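Local structure of uncharacterized protein (Bacteroides ovatus, 4IRT) at residues I86-D91 against L108-K113; M114-V119 against V152-S157; H207-A212 against C248-Q253. The protein is of unknown function but is a putative neuraminidase, built as a beta-propeller of the BNR-repeat type. One frame throughout, in Å; residues are numbered along the deposited sequence.

Contact 1. Residues I86-D91 against L108-K113. With EDO (1,2-ethanediol), chain J; EDO (1,2-ethanediol), chain L.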
# COMPACT_ATOMS: atom_id res chain seq x y z
N ILE A 86 -6.22 -17.64 3.73
CA ILE A 86 -6.42 -16.29 3.24
C ILE A 86 -7.18 -15.50 4.32
O ILE A 86 -8.18 -15.99 4.85
CB ILE A 86 -7.26 -16.22 1.95
CG1 ILE A 86 -6.62 -17.02 0.81
CG2 ILE A 86 -7.45 -14.76 1.54
CD1 ILE A 86 -7.52 -17.21 -0.40
N HIS A 87 -6.66 -14.32 4.67
CA HIS A 87 -7.37 -13.34 5.46
C HIS A 87 -7.72 -12.18 4.52
O HIS A 87 -6.85 -11.72 3.79
CB HIS A 87 -6.48 -12.80 6.56
CG HIS A 87 -6.07 -13.82 7.56
ND1 HIS A 87 -6.48 -13.77 8.88
CD2 HIS A 87 -5.32 -14.94 7.44
CE1 HIS A 87 -5.98 -14.81 9.53
NE2 HIS A 87 -5.25 -15.52 8.69
N VAL A 88 -8.95 -11.71 4.57
CA VAL A 88 -9.38 -10.66 3.66
C VAL A 88 -10.33 -9.69 4.36
O VAL A 88 -11.23 -10.08 5.09
CB VAL A 88 -10.00 -11.25 2.38
CG1 VAL A 88 -11.30 -11.97 2.69
CG2 VAL A 88 -10.21 -10.17 1.33
N SER A 89 -10.11 -8.41 4.11
CA SER A 89 -10.90 -7.35 4.68
C SER A 89 -11.21 -6.36 3.56
O SER A 89 -10.34 -6.05 2.74
CB SER A 89 -10.16 -6.70 5.87
OG SER A 89 -10.97 -5.76 6.56
N PHE A 90 -12.44 -5.87 3.50
CA PHE A 90 -12.92 -5.19 2.31
C PHE A 90 -14.06 -4.24 2.57
O PHE A 90 -14.76 -4.36 3.56
CB PHE A 90 -13.39 -6.21 1.28
CG PHE A 90 -14.33 -7.24 1.83
CD1 PHE A 90 -13.85 -8.32 2.54
CD2 PHE A 90 -15.70 -7.14 1.62
CE1 PHE A 90 -14.73 -9.26 3.06
CE2 PHE A 90 -16.59 -8.09 2.14
CZ PHE A 90 -16.09 -9.16 2.84
N ASP A 91 -14.27 -3.33 1.63
CA ASP A 91 -15.51 -2.57 1.51
C ASP A 91 -15.83 -1.64 2.69
O ASP A 91 -16.95 -1.68 3.26
CB ASP A 91 -16.69 -3.53 1.26
CG ASP A 91 -17.98 -2.78 0.95
OD1 ASP A 91 -17.90 -1.70 0.33
OD2 ASP A 91 -19.06 -3.25 1.35
N LEU A 108 -10.26 -20.75 -1.61
CA LEU A 108 -10.81 -19.48 -2.08
C LEU A 108 -12.18 -19.24 -1.48
O LEU A 108 -12.70 -18.14 -1.59
CB LEU A 108 -10.91 -19.47 -3.61
CG LEU A 108 -9.64 -19.64 -4.40
CD1 LEU A 108 -9.97 -19.60 -5.88
CD2 LEU A 108 -8.60 -18.57 -4.06
N GLU A 109 -12.76 -20.24 -0.82
CA GLU A 109 -14.03 -20.10 -0.16
C GLU A 109 -13.84 -19.50 1.22
O GLU A 109 -12.95 -19.91 1.98
CB GLU A 109 -14.72 -21.45 -0.01
CG GLU A 109 -15.00 -22.19 -1.30
CD GLU A 109 -15.84 -23.41 -1.01
OE1 GLU A 109 -16.99 -23.27 -0.50
OE2 GLU A 109 -15.33 -24.52 -1.23
N LEU A 110 -14.71 -18.54 1.53
CA LEU A 110 -14.68 -17.78 2.74
C LEU A 110 -15.83 -18.17 3.66
O LEU A 110 -16.90 -18.53 3.21
CB LEU A 110 -14.83 -16.30 2.40
CG LEU A 110 -13.74 -15.68 1.52
CD1 LEU A 110 -14.09 -14.24 1.16
CD2 LEU A 110 -12.44 -15.75 2.30
N GLY A 111 -15.61 -18.10 4.96
CA GLY A 111 -16.70 -18.18 5.93
C GLY A 111 -17.44 -16.86 6.10
O GLY A 111 -17.33 -15.94 5.28
N ASP A 112 -18.17 -16.77 7.20
CA ASP A 112 -18.91 -15.57 7.53
C ASP A 112 -17.96 -14.45 7.96
O ASP A 112 -16.82 -14.69 8.39
CB ASP A 112 -19.90 -15.83 8.68
CG ASP A 112 -20.92 -16.91 8.38
OD1 ASP A 112 -21.14 -17.29 7.22
OD2 ASP A 112 -21.54 -17.37 9.34
N LYS A 113 -18.45 -13.22 7.86
CA LYS A 113 -17.79 -12.05 8.44
C LYS A 113 -17.62 -12.25 9.95
O LYS A 113 -18.54 -12.76 10.61
CB LYS A 113 -18.60 -10.78 8.14
CG LYS A 113 -18.57 -10.36 6.67
CD LYS A 113 -19.39 -9.12 6.39
CE LYS A 113 -19.30 -8.73 4.91
NZ LYS A 113 -20.17 -7.57 4.55
C1 EDO J . -16.97 -18.44 9.69
O1 EDO J . -18.12 -18.94 9.00
C2 EDO J . -17.35 -17.94 11.06
O2 EDO J . -17.27 -19.03 11.97
C1 EDO L . -20.09 -0.51 3.04
O1 EDO L . -21.49 -0.44 2.66
C2 EDO L . -19.87 -1.39 4.27
O2 EDO L . -19.85 -2.79 3.93
O HOH W 1 -19.56 -6.06 2.09
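Leu108 opens the contact by bringing one branch to Ile86, CD2 against CD1 at 4.1 Å. Its side chain sets out away from the strand, but CD2 swings back to it. Two residues on, Leu110 meets Val88 at about a right angle with both methyls: Val88 CG1 is 3.9 Å from Leu110 CD1 and 4.0 Å from Leu110 CD2. This double contact rests on Val88 CG1 sitting between its backbone N and carbonyl carbon (chi1 66°). Asp112, farther along the loop, instead gives its N-H to O1 of an ethanediol probably left from crystallisation (2.8 Å, 174°). Lys113 returns to the strand with its chain extended beyond CG, bringing CE obliquely to the Phe90 ring, 3.8 Å from CZ. Lys113 NZ is bonded directly to Asn98 OD1 and also donates to a water, which in turn donates to Asp91 OD2 (2.9 Å). Lys113 NZ and Asp91 OD2 are 5.5 Å apart, so water bridges them without a direct salt bridge. With an alanine in place of Asp91, the water would probably lose its carboxylate acceptor, and Asn68 N and Asn74 ND2 the OD1 they share. No hydrogen bond links the two segments, whose touching parts run 51° apart. Strand 86-90 is the middle of a three-stranded antiparallel sheet, between 76-80 and 99-101, while Leu108 and Leu110 also touch strands 45-52 and 59-63, so the loop wedges its leucines between two neighbouring sheets.

Contact 2. Residues M114-V119 against V152-S157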
# COMPACT_ATOMS: atom_id res chain seq x y z
N MSE A 114 -16.44 -11.90 10.46
CA MSE A 114 -16.06 -12.08 11.85
C MSE A 114 -15.45 -10.83 12.43
O MSE A 114 -14.88 -10.02 11.70
CB MSE A 114 -14.95 -13.13 11.99
CG MSE A 114 -15.41 -14.49 11.51
SE MSE A 114 -13.88 -15.73 11.60
CE MSE A 114 -12.79 -15.01 10.18
N PRO A 115 -15.54 -10.65 13.76
CA PRO A 115 -14.76 -9.63 14.42
C PRO A 115 -13.30 -10.02 14.52
O PRO A 115 -12.95 -11.19 14.27
CB PRO A 115 -15.39 -9.56 15.82
CG PRO A 115 -15.91 -10.93 16.08
CD PRO A 115 -16.29 -11.50 14.72
N MSE A 116 -12.45 -9.06 14.86
CA MSE A 116 -11.08 -9.35 15.21
C MSE A 116 -11.01 -9.36 16.72
O MSE A 116 -10.97 -10.44 17.33
CB MSE A 116 -10.13 -8.35 14.55
CG MSE A 116 -9.99 -8.66 13.05
SE MSE A 116 -8.89 -7.24 12.25
CE MSE A 116 -8.62 -8.13 10.53
N THR A 117 -11.04 -8.18 17.35
CA THR A 117 -11.13 -8.10 18.83
C THR A 117 -12.53 -7.71 19.33
O THR A 117 -12.84 -7.81 20.54
CB THR A 117 -10.11 -7.11 19.38
OG1 THR A 117 -10.54 -5.77 19.10
CG2 THR A 117 -8.78 -7.36 18.75
N GLY A 118 -13.37 -7.26 18.42
CA GLY A 118 -14.71 -6.77 18.76
C GLY A 118 -14.74 -5.39 19.37
O GLY A 118 -15.80 -4.92 19.81
N VAL A 119 -13.60 -4.71 19.42
CA VAL A 119 -13.50 -3.38 20.02
C VAL A 119 -13.00 -2.39 18.99
O VAL A 119 -12.02 -2.65 18.29
CB VAL A 119 -12.50 -3.37 21.21
CG1 VAL A 119 -12.47 -2.00 21.88
CG2 VAL A 119 -12.84 -4.47 22.21
N VAL A 152 -5.08 2.03 14.26
CA VAL A 152 -5.26 0.88 15.14
C VAL A 152 -4.52 -0.31 14.54
O VAL A 152 -4.61 -0.56 13.35
CB VAL A 152 -6.74 0.55 15.31
CG1 VAL A 152 -6.96 -0.67 16.17
CG2 VAL A 152 -7.47 1.76 15.88
N MSE A 153 -3.83 -1.04 15.41
CA MSE A 153 -2.94 -2.12 15.03
C MSE A 153 -3.20 -3.34 15.88
O MSE A 153 -3.18 -3.31 17.13
CB MSE A 153 -1.50 -1.62 15.13
CG MSE A 153 -0.46 -2.72 14.93
SE MSE A 153 1.38 -2.05 15.14
CE MSE A 153 1.48 -0.81 13.63
N ASN A 154 -3.47 -4.43 15.18
CA ASN A 154 -3.73 -5.72 15.78
C ASN A 154 -2.75 -6.76 15.29
O ASN A 154 -2.13 -6.60 14.24
CB ASN A 154 -5.11 -6.21 15.37
CG ASN A 154 -6.23 -5.33 15.86
OD1 ASN A 154 -6.13 -4.65 16.88
ND2 ASN A 154 -7.35 -5.37 15.13
N ARG A 155 -2.66 -7.87 16.02
CA ARG A 155 -1.84 -9.00 15.66
C ARG A 155 -2.65 -10.29 15.70
O ARG A 155 -3.43 -10.51 16.62
CB ARG A 155 -0.63 -9.15 16.58
CG ARG A 155 0.27 -10.35 16.26
CD ARG A 155 1.54 -10.30 17.10
NE ARG A 155 2.37 -11.51 17.03
CZ ARG A 155 3.47 -11.68 17.77
NH1 ARG A 155 3.89 -10.74 18.62
NH2 ARG A 155 4.15 -12.81 17.68
N TYR A 156 -2.43 -11.14 14.70
CA TYR A 156 -3.07 -12.46 14.63
C TYR A 156 -2.07 -13.52 15.04
O TYR A 156 -1.05 -13.70 14.38
CB TYR A 156 -3.53 -12.75 13.22
CG TYR A 156 -4.25 -14.08 13.08
CD1 TYR A 156 -5.54 -14.25 13.58
CD2 TYR A 156 -3.66 -15.16 12.44
CE1 TYR A 156 -6.22 -15.46 13.45
CE2 TYR A 156 -4.33 -16.37 12.29
CZ TYR A 156 -5.61 -16.51 12.80
OH TYR A 156 -6.29 -17.68 12.67
N SER A 157 -2.37 -14.20 16.13
CA SER A 157 -1.51 -15.27 16.63
C SER A 157 -1.91 -16.54 15.93
O SER A 157 -3.02 -17.01 16.08
CB SER A 157 -1.66 -15.45 18.14
OG SER A 157 -0.99 -16.64 18.56
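Met116 and Asn154 bring their backbones no closer than 8.2 Å between CA atoms, with no hydrogen bond across, so the loop 114-119 meets strand 152-157 through side chains alone. Asn154 takes the central place. Its amide nitrogen ND2 faces the selenium of Met116, a selenomethionine, at 3.8 Å from SE, and lies 4.1 Å from Met116 CB. The Met116 chain is extended beyond CG, which carries selenium and CE on past the amide, and the two side chains cross at a slant. This is a van der Waals contact with a soft, polarisable atom. On the oxygen side of the same amide, Thr117 CG2 approaches Asn154 OD1 at 4.2 Å, a loose touch. The polar partner of OD1 is Arg165 NH1, and this bond fixes which end of the amide is the oxygen and therefore which end turns to selenium. Arg165 also reaches the loop, through NH2 to the carbonyl of Val119, so one guanidinium ties strand residue and loop together. Within the loop, Thr117 OG1 accepts from Val119 N (3.3 Å, 153°), an ST turn in which Gly118 bends the chain with a phi of 76°. The carboxylate of Glu121 binds the N-H groups of Met116 and Thr117, holding the backbone from which both contacting side chains spring. Strand 151-157 is third in a four-stranded antiparallel sheet, and the loop leads from strand 99-101 of the preceding sheet to 124-131, the first strand of this one: an inter-blade connection of a beta-propeller, packed against the blade it enters.

Contact 3. Residues H207-A212 against C248-Q253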
# COMPACT_ATOMS: atom_id res chain seq x y z
N HIS A 207 1.79 17.95 5.52
CA HIS A 207 3.16 18.37 5.71
C HIS A 207 3.99 17.29 6.39
O HIS A 207 3.47 16.52 7.21
CB HIS A 207 3.21 19.68 6.51
CG HIS A 207 2.59 19.60 7.87
ND1 HIS A 207 3.32 19.35 9.01
CD2 HIS A 207 1.31 19.80 8.28
CE1 HIS A 207 2.52 19.38 10.06
NE2 HIS A 207 1.29 19.65 9.65
N ASP A 208 5.28 17.28 6.03
CA ASP A 208 6.32 16.43 6.64
C ASP A 208 6.19 14.93 6.33
O ASP A 208 5.12 14.45 5.96
CB ASP A 208 6.37 16.64 8.17
CG ASP A 208 6.72 18.07 8.54
OD1 ASP A 208 7.70 18.63 7.99
OD2 ASP A 208 6.00 18.66 9.38
N ILE A 209 7.32 14.25 6.43
CA ILE A 209 7.40 12.79 6.40
C ILE A 209 8.12 12.32 7.65
O ILE A 209 9.30 12.67 7.89
CB ILE A 209 8.15 12.27 5.14
CG1 ILE A 209 7.51 12.86 3.87
CG2 ILE A 209 8.11 10.74 5.12
CD1 ILE A 209 8.07 12.36 2.55
N CYS A 210 7.43 11.49 8.43
CA CYS A 210 7.93 11.02 9.72
C CYS A 210 8.12 9.49 9.69
O CYS A 210 7.60 8.82 8.82
CB CYS A 210 6.95 11.39 10.85
SG CYS A 210 6.72 13.19 11.08
N TYR A 211 8.83 8.94 10.67
CA TYR A 211 9.25 7.55 10.60
C TYR A 211 9.36 6.93 12.00
O TYR A 211 9.78 7.59 12.92
CB TYR A 211 10.61 7.46 9.92
CG TYR A 211 11.18 6.06 9.90
CD1 TYR A 211 10.76 5.13 8.94
CD2 TYR A 211 12.13 5.66 10.82
CE1 TYR A 211 11.26 3.84 8.92
CE2 TYR A 211 12.62 4.37 10.82
CZ TYR A 211 12.21 3.47 9.86
OH TYR A 211 12.73 2.19 9.81
N ALA A 212 9.02 5.65 12.10
CA ALA A 212 9.32 4.86 13.26
C ALA A 212 9.45 3.41 12.85
O ALA A 212 8.97 3.03 11.79
CB ALA A 212 8.21 5.01 14.29
N CYS A 248 3.17 22.32 -0.73
CA CYS A 248 4.18 21.89 -1.68
C CYS A 248 3.75 20.67 -2.48
O CYS A 248 4.61 19.96 -3.05
CB CYS A 248 5.56 21.71 -1.02
SG CYS A 248 5.73 20.25 0.01
N GLU A 249 2.44 20.44 -2.53
CA GLU A 249 1.83 19.34 -3.28
C GLU A 249 2.28 17.96 -2.75
O GLU A 249 2.36 16.98 -3.49
CB GLU A 249 2.18 19.45 -4.76
CG GLU A 249 1.89 20.77 -5.42
CD GLU A 249 0.44 21.22 -5.35
OE1 GLU A 249 -0.48 20.44 -4.98
OE2 GLU A 249 0.22 22.40 -5.72
N LEU A 250 2.62 17.91 -1.47
CA LEU A 250 2.94 16.66 -0.82
C LEU A 250 1.67 15.83 -0.68
O LEU A 250 0.66 16.30 -0.15
CB LEU A 250 3.55 16.91 0.55
CG LEU A 250 3.87 15.65 1.35
CD1 LEU A 250 4.95 14.82 0.69
CD2 LEU A 250 4.21 16.03 2.77
N ILE A 251 1.74 14.61 -1.18
CA ILE A 251 0.57 13.72 -1.24
C ILE A 251 0.57 12.84 -0.01
O ILE A 251 1.60 12.63 0.64
CB ILE A 251 0.57 12.90 -2.55
CG1 ILE A 251 -0.74 12.10 -2.78
CG2 ILE A 251 1.77 11.98 -2.61
CD1 ILE A 251 -1.98 12.95 -2.88
N ASN A 252 -0.62 12.36 0.34
CA ASN A 252 -0.80 11.43 1.45
C ASN A 252 -1.16 10.02 0.98
O ASN A 252 -1.76 9.87 -0.08
CB ASN A 252 -1.90 11.91 2.40
CG ASN A 252 -3.18 12.24 1.69
OD1 ASN A 252 -3.28 13.24 1.00
ND2 ASN A 252 -4.19 11.38 1.85
N GLN A 253 -0.75 9.04 1.79
CA GLN A 253 -1.07 7.63 1.68
C GLN A 253 -0.36 7.04 0.45
O GLN A 253 -0.98 6.86 -0.59
CB GLN A 253 -2.58 7.43 1.61
CG GLN A 253 -3.04 6.00 1.69
CD GLN A 253 -4.52 5.90 1.89
OE1 GLN A 253 -5.29 6.64 1.28
NE2 GLN A 253 -4.94 4.97 2.71
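Leu250 makes every apolar touch of this contact, and its two methyls divide the work. Leu250 CD2 lies against the backbone between His207 and Asp208, 3.8 Å from His207 C, 3.7 Å from Asp208 N and 3.7 Å from Asp208 O. Leu250 CD1 meets Ile209 CD1 more loosely, at 4.4 Å. What sends both methyls to the strand is a CG placed anti to the leucine's own backbone N (chi1 177°), on a side chain that already sets out toward it. One cost is visible: Asp208 O is buried here and has no hydrogen-bonding partner in the model, with a methyl as its neighbour.

No hydrogen bond joins the two segments; the polar side chains of His207 and Asp208, which set out away from the leucine, are paired on the other side of the strand. His207 ND1 donates to Asp208 OD2 at 2.8 Å, nearly straight at 169°. The acceptor sits in the imidazole plane, whereas the donor comes from above the carboxylate plane, 49° out of it. At the other end of the ring NE2 is bonded to Glu199 OE1, so both nitrogens are engaged and the ring's rotation is set; OD1 of Asp208 takes the N-H of Leu244. On the loop side, Asn206 ND2 is bonded to both Leu250 O and Asn252 OD1, which pins the loop beside the strand's beginning.

Strand 206-214 is third of four in its antiparallel sheet and runs on into a turn whose sequence has the Asp-box pattern of BNR repeats. The loop 248-253 passes from the fourth strand, 239-242, towards 255-258 of the next sheet, the blade-to-blade step of a beta-propeller.

How the contacts relate
The three contacts follow one another along the chain without overlap, each closing before the next opens. Contacts 1 and 2 are neighbours, their centres 14 Å apart: residues 108-113 and 114-119 are consecutive parts of the loop between strands 99-101 and 124-131, and His87 packs edge-to-face on Tyr156, with His87 CE1 3.6 Å from Tyr156 CE2. Contact 3 stands apart, its centre about 27 Å from that of contact 2 and about 32 Å from that of contact 1, across the chain's centre from the latter. Their strands belong to three successive antiparallel sheets, so the contacts sample inter-blade loops around one propeller.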